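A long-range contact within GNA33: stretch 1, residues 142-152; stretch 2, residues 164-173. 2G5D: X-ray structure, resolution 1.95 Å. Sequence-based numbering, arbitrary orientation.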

ATOM      1  N   GLY A 142     -14.857  11.565  -3.659  1.00 29.18           N
ATOM      2  CA  GLY A 142     -15.036  10.175  -4.032  1.00 29.75           C
ATOM      3  C   GLY A 142     -15.112  10.058  -5.538  1.00 30.14           C
ATOM      4  O   GLY A 142     -14.865  11.034  -6.251  1.00 30.93           O
ATOM      5  N   ILE A 143     -15.441   8.866  -6.028  1.00 30.31           N
ATOM      6  CA  ILE A 143     -15.597   8.640  -7.468  1.00 30.60           C
ATOM      7  C   ILE A 143     -16.656   9.580  -8.088  1.00 30.75           C
ATOM      8  O   ILE A 143     -17.828   9.548  -7.697  1.00 31.13           O
ATOM      9  CB  ILE A 143     -15.892   7.149  -7.794  1.00 30.47           C
ATOM     10  CG1 ILE A 143     -14.690   6.277  -7.412  1.00 29.94           C
ATOM     11  CG2 ILE A 143     -16.237   6.972  -9.278  1.00 30.90           C
ATOM     12  CD1 ILE A 143     -15.031   4.815  -7.168  1.00 30.47           C
ATOM     13  N   PRO A 144     -16.235  10.428  -9.044  1.00 30.37           N
ATOM     14  CA  PRO A 144     -17.124  11.386  -9.712  1.00 30.59           C
ATOM     15  C   PRO A 144     -18.334  10.747 -10.398  1.00 30.44           C
ATOM     16  O   PRO A 144     -18.315   9.558 -10.723  1.00 30.63           O
ATOM     17  CB  PRO A 144     -16.212  12.046 -10.746  1.00 30.25           C
ATOM     18  CG  PRO A 144     -14.852  11.864 -10.218  1.00 30.17           C
ATOM     19  CD  PRO A 144     -14.854  10.537  -9.540  1.00 30.42           C
ATOM     20  N   ASP A 145     -19.378  11.546 -10.607  1.00 30.65           N
ATOM     21  CA  ASP A 145     -20.613  11.099 -11.255  1.00 30.35           C
ATOM     22  C   ASP A 145     -20.431  10.674 -12.716  1.00 30.45           C
ATOM     23  O   ASP A 145     -21.243   9.923 -13.251  1.00 30.63           O
ATOM     24  CB  ASP A 145     -21.656  12.212 -11.194  1.00 30.50           C
ATOM     25  CG  ASP A 145     -22.007  12.618  -9.778  1.00 30.51           C
ATOM     26  OD1 ASP A 145     -21.553  11.941  -8.821  1.00 31.05           O
ATOM     27  OD2 ASP A 145     -22.751  13.616  -9.630  1.00 29.65           O
ATOM     28  N   ASP A 146     -19.377  11.166 -13.362  1.00 30.35           N
ATOM     29  CA  ASP A 146     -19.145  10.907 -14.786  1.00 30.15           C
ATOM     30  C   ASP A 146     -17.835  10.152 -15.031  1.00 30.15           C
ATOM     31  O   ASP A 146     -17.337  10.089 -16.153  1.00 30.44           O
ATOM     32  CB  ASP A 146     -19.136  12.229 -15.564  1.00 30.07           C
ATOM     33  CG  ASP A 146     -17.970  13.137 -15.177  1.00 30.14           C
ATOM     34  OD1 ASP A 146     -17.542  13.116 -13.999  1.00 29.96           O
ATOM     35  OD2 ASP A 146     -17.480  13.874 -16.059  1.00 29.64           O
ATOM     36  N   PHE A 147     -17.277   9.592 -13.970  1.00 29.85           N
ATOM     37  CA  PHE A 147     -16.014   8.875 -14.043  1.00 29.80           C
ATOM     38  C   PHE A 147     -16.307   7.441 -14.462  1.00 29.61           C
ATOM     39  O   PHE A 147     -16.975   6.712 -13.739  1.00 29.88           O
ATOM     40  CB  PHE A 147     -15.339   8.930 -12.675  1.00 29.19           C
ATOM     41  CG  PHE A 147     -14.010   8.238 -12.607  1.00 29.67           C
ATOM     42  CD1 PHE A 147     -12.840   8.935 -12.865  1.00 29.96           C
ATOM     43  CD2 PHE A 147     -13.923   6.899 -12.237  1.00 29.57           C
ATOM     44  CE1 PHE A 147     -11.603   8.304 -12.776  1.00 29.59           C
ATOM     45  CE2 PHE A 147     -12.693   6.263 -12.158  1.00 29.54           C
ATOM     46  CZ  PHE A 147     -11.527   6.980 -12.428  1.00 28.23           C
ATOM     47  N   ILE A 148     -15.837   7.055 -15.646  1.00 29.90           N
ATOM     48  CA  ILE A 148     -16.133   5.734 -16.218  1.00 29.84           C
ATOM     49  C   ILE A 148     -14.849   4.928 -16.464  1.00 29.98           C
ATOM     50  O   ILE A 148     -13.983   5.332 -17.249  1.00 29.98           O
ATOM     51  CB  ILE A 148     -17.036   5.826 -17.512  1.00 29.89           C
ATOM     52  CG1 ILE A 148     -18.513   5.987 -17.146  1.00 29.49           C
ATOM     53  CG2 ILE A 148     -16.912   4.576 -18.394  1.00 29.68           C
ATOM     54  CD1 ILE A 148     -19.004   7.399 -17.150  1.00 29.21           C
ATOM     55  N   SER A 149     -14.740   3.790 -15.779  1.00 29.71           N
ATOM     56  CA  SER A 149     -13.608   2.887 -15.959  1.00 29.74           C
ATOM     57  C   SER A 149     -13.913   1.822 -17.011  1.00 29.87           C
ATOM     58  O   SER A 149     -14.950   1.158 -16.957  1.00 29.86           O
ATOM     59  CB  SER A 149     -13.216   2.234 -14.629  1.00 29.53           C
ATOM     60  OG  SER A 149     -12.090   1.385 -14.785  1.00 28.87           O
ATOM     61  N   VAL A 150     -13.003   1.675 -17.970  1.00 30.23           N
ATOM     62  CA  VAL A 150     -13.106   0.639 -19.004  1.00 30.54           C
ATOM     63  C   VAL A 150     -11.853  -0.254 -19.007  1.00 30.77           C
ATOM     64  O   VAL A 150     -10.735   0.264 -19.060  1.00 30.76           O
ATOM     65  CB  VAL A 150     -13.319   1.249 -20.428  1.00 30.46           C
ATOM     66  CG1 VAL A 150     -13.593   0.150 -21.452  1.00 30.38           C
ATOM     67  CG2 VAL A 150     -14.458   2.265 -20.431  1.00 30.37           C
ATOM     68  N   PRO A 151     -12.037  -1.591 -18.925  1.00 31.03           N
ATOM     69  CA  PRO A 151     -10.935  -2.559 -19.051  1.00 31.41           C
ATOM     70  C   PRO A 151     -10.227  -2.558 -20.418  1.00 31.83           C
ATOM     71  O   PRO A 151     -10.861  -2.365 -21.454  1.00 31.84           O
ATOM     72  CB  PRO A 151     -11.619  -3.915 -18.801  1.00 31.25           C
ATOM     73  CG  PRO A 151     -12.887  -3.590 -18.094  1.00 31.05           C
ATOM     74  CD  PRO A 151     -13.318  -2.264 -18.644  1.00 30.90           C
ATOM     75  N   LEU A 152      -8.920  -2.811 -20.394  1.00 32.42           N
ATOM     76  CA  LEU A 152      -8.048  -2.748 -21.567  1.00 33.00           C
ATOM     77  C   LEU A 152      -7.597  -4.169 -21.970  1.00 33.42           C
ATOM     78  O   LEU A 152      -7.170  -4.946 -21.112  1.00 33.52           O
ATOM     79  CB  LEU A 152      -6.846  -1.846 -21.230  1.00 33.22           C
ATOM     80  CG  LEU A 152      -5.937  -1.099 -22.221  1.00 33.25           C
ATOM     81  CD1 LEU A 152      -4.928  -2.042 -22.883  1.00 33.81           C
ATOM     82  CD2 LEU A 152      -6.721  -0.292 -23.258  1.00 33.33           C
TER
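Stretch 2, residues 164-173: RIRQTGKNSG

Stretch 2 meets stretch 1 through a short, parallel backbone pairing at its C-terminal end, extended by an asparagine side chain that binds the turn preceding the strand. Direction follows from the register: the CA atoms of Ile 148 and Asn 171 lie 4.4 Å apart, those of Ser 149 and Ser 172 4.5 Å, and those of Val 150 and Gly 173 4.8 Å, so both chains advance together. Ser 149 and Ser 172 form a single bridge. Its two hydrogen bonds both use the backbone of Ser 149: Ser 149 N donates to Asn 171 O (3.0 Å, 173° at the hydrogen), and Gly 173 N donates to Ser 149 O (2.9 Å, 152°). One residue of stretch 1 thus reaches the residues flanking its partner, the pattern expected of parallel pairing.

Stretch 2 starts with the end of a strand, Arg 164 and Ile 165; from Arg 166 onward the chain is looped and folds back on itself, with Thr 168 N bonded to Ser 172 O (3.1 Å) and Ser 172 N to Gly 169 O (3.1 Å). The CA-to-CB bond of Asn 171 points away overall, though CB touches stretch 1, and the end of the side chain comes nearer still. Asn 171 ND2 donates to Phe 147 O (2.6 Å, 152°) and to Pro 144 O (3.1 Å, 148°), the carbonyls of the last and first residues of the type I turn from Pro 144 to Phe 147.

Ile 148 and Val 150 also pack their side chains against the backbone of Gly 173. Ile 148 CG2 rests 3.6 Å from Gly 173 N, and Val 150 CG1 approaches Gly 173 O to 3.5 Å. An ideal CB on Gly 173 would lie 2.8 Å from Val 150 CG2, a clash, so the bare backbone fits closely here. Farther back, Val 150 CG2 meets Ile 165 CG1 at 4.0 Å, an apolar contact with the earlier strand. In all, 450 Å² is buried, summed over both sides.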

ATOM      1  N   ARG A 164     -14.090   1.930 -29.896  1.00 39.32           N
ATOM      2  CA  ARG A 164     -15.489   2.187 -29.544  1.00 39.15           C
ATOM      3  C   ARG A 164     -15.745   1.834 -28.084  1.00 39.16           C
ATOM      4  O   ARG A 164     -15.185   0.857 -27.572  1.00 39.15           O
ATOM      5  CB  ARG A 164     -16.428   1.396 -30.475  1.00 39.21           C
ATOM      6  CG  ARG A 164     -17.870   1.209 -29.975  1.00 38.87           C
ATOM      7  CD  ARG A 164     -18.753   2.423 -30.243  1.00 38.41           C
ATOM      8  NE  ARG A 164     -19.210   2.466 -31.638  1.00 38.33           N
ATOM      9  CZ  ARG A 164     -18.878   3.411 -32.518  1.00 38.20           C
ATOM     10  NH1 ARG A 164     -18.091   4.426 -32.157  1.00 38.10           N
ATOM     11  NH2 ARG A 164     -19.345   3.347 -33.765  1.00 37.93           N
ATOM     12  N   ILE A 165     -16.581   2.643 -27.419  1.00 39.16           N
ATOM     13  CA  ILE A 165     -16.957   2.407 -26.021  1.00 39.17           C
ATOM     14  C   ILE A 165     -18.485   2.343 -25.852  1.00 39.24           C
ATOM     15  O   ILE A 165     -19.113   3.121 -26.451  1.00 39.24           O
ATOM     16  CB  ILE A 165     -16.301   3.456 -25.051  1.00 38.93           C
ATOM     17  CG1 ILE A 165     -15.058   2.855 -24.367  1.00 38.91           C
ATOM     18  CG2 ILE A 165     -17.200   3.915 -23.904  1.00 38.56           C
ATOM     19  CD1 ILE A 165     -13.789   2.863 -25.202  1.00 38.68           C
ATOM     20  N   ARG A 166     -18.898   1.421 -24.923  1.00 39.29           N
ATOM     21  CA  ARG A 166     -20.291   1.303 -24.502  1.00 39.43           C
ATOM     22  C   ARG A 166     -20.353   1.248 -22.976  1.00 39.42           C
ATOM     23  O   ARG A 166     -19.677   0.422 -22.355  1.00 39.53           O
ATOM     24  CB  ARG A 166     -20.946   0.048 -25.110  1.00 39.31           C
ATOM     25  CG  ARG A 166     -22.358  -0.278 -24.554  1.00 39.44           C
ATOM     26  CD  ARG A 166     -23.149  -1.228 -25.787  1.00 39.43           C
ATOM     27  NE  ARG A 166     -22.267  -2.651 -25.659  1.00 39.47           N
ATOM     28  CZ  ARG A 166     -22.392  -3.481 -24.682  1.00 40.16           C
ATOM     29  NH1 ARG A 166     -22.936  -3.049 -23.539  1.00 40.76           N
ATOM     30  NH2 ARG A 166     -21.470  -4.761 -24.578  1.00 39.72           N
ATOM     31  N   GLN A 167     -21.160   2.131 -22.386  1.00 39.50           N
ATOM     32  CA  GLN A 167     -21.359   2.172 -20.934  1.00 39.53           C
ATOM     33  C   GLN A 167     -22.148   0.956 -20.449  1.00 39.49           C
ATOM     34  O   GLN A 167     -23.155   0.572 -21.064  1.00 39.50           O
ATOM     35  CB  GLN A 167     -22.083   3.459 -20.529  1.00 39.68           C
ATOM     36  CG  GLN A 167     -21.872   3.856 -19.070  1.00 40.14           C
ATOM     37  CD  GLN A 167     -22.988   4.719 -18.513  1.00 40.69           C
ATOM     38  OE1 GLN A 167     -24.106   4.727 -19.034  1.00 41.99           O
ATOM     39  NE2 GLN A 167     -22.693   5.441 -17.438  1.00 40.77           N
ATOM     40  N   THR A 168     -21.684   0.352 -19.353  1.00 39.26           N
ATOM     41  CA  THR A 168     -22.292  -0.866 -18.799  1.00 39.15           C
ATOM     42  C   THR A 168     -22.662  -0.714 -17.319  1.00 39.22           C
ATOM     43  O   THR A 168     -22.967  -1.699 -16.642  1.00 39.28           O
ATOM     44  CB  THR A 168     -21.373  -2.110 -18.979  1.00 39.02           C
ATOM     45  OG1 THR A 168     -20.163  -1.937 -18.221  1.00 39.06           O
ATOM     46  CG2 THR A 168     -21.029  -2.343 -20.458  1.00 38.84           C
ATOM     47  N   GLY A 169     -22.638   0.526 -16.834  1.00 39.32           N
ATOM     48  CA  GLY A 169     -22.905   0.849 -15.429  1.00 39.42           C
ATOM     49  C   GLY A 169     -22.542   2.298 -15.161  1.00 39.50           C
ATOM     50  O   GLY A 169     -21.720   2.868 -15.878  1.00 39.54           O
ATOM     51  N   LYS A 170     -23.133   2.892 -14.125  1.00 39.64           N
ATOM     52  CA  LYS A 170     -22.954   4.333 -13.838  1.00 39.77           C
ATOM     53  C   LYS A 170     -21.526   4.817 -13.567  1.00 39.72           C
ATOM     54  O   LYS A 170     -21.309   6.020 -13.450  1.00 39.93           O
ATOM     55  CB  LYS A 170     -23.886   4.830 -12.718  1.00 39.74           C
ATOM     56  CG  LYS A 170     -24.016   3.912 -11.516  1.00 39.95           C
ATOM     57  CD  LYS A 170     -25.271   3.054 -11.640  1.00 39.30           C
ATOM     58  CE  LYS A 170     -25.214   1.864 -10.709  1.00 39.19           C
ATOM     59  NZ  LYS A 170     -26.429   1.030 -10.864  1.00 38.52           N
ATOM     60  N   ASN A 171     -20.567   3.893 -13.473  1.00 39.69           N
ATOM     61  CA  ASN A 171     -19.144   4.246 -13.338  1.00 39.41           C
ATOM     62  C   ASN A 171     -18.198   3.308 -14.089  1.00 39.34           C
ATOM     63  O   ASN A 171     -17.000   3.278 -13.807  1.00 39.22           O
ATOM     64  CB  ASN A 171     -18.723   4.327 -11.863  1.00 39.67           C
ATOM     65  CG  ASN A 171     -19.099   5.651 -11.204  1.00 39.35           C
ATOM     66  OD1 ASN A 171     -19.650   5.662 -10.105  1.00 40.20           O
ATOM     67  ND2 ASN A 171     -18.797   6.765 -11.864  1.00 39.05           N
ATOM     68  N   SER A 172     -18.740   2.541 -15.033  1.00 39.33           N
ATOM     69  CA  SER A 172     -17.951   1.594 -15.827  1.00 39.33           C
ATOM     70  C   SER A 172     -18.438   1.483 -17.277  1.00 39.11           C
ATOM     71  O   SER A 172     -19.584   1.803 -17.583  1.00 39.22           O
ATOM     72  CB  SER A 172     -17.937   0.211 -15.159  1.00 39.31           C
ATOM     73  OG  SER A 172     -19.246  -0.328 -15.070  1.00 39.40           O
ATOM     74  N   GLY A 173     -17.557   1.024 -18.161  1.00 39.10           N
ATOM     75  CA  GLY A 173     -17.877   0.878 -19.577  1.00 39.13           C
ATOM     76  C   GLY A 173     -17.384  -0.441 -20.151  1.00 39.20           C
ATOM     77  O   GLY A 173     -16.362  -0.968 -19.683  1.00 39.22           O
TER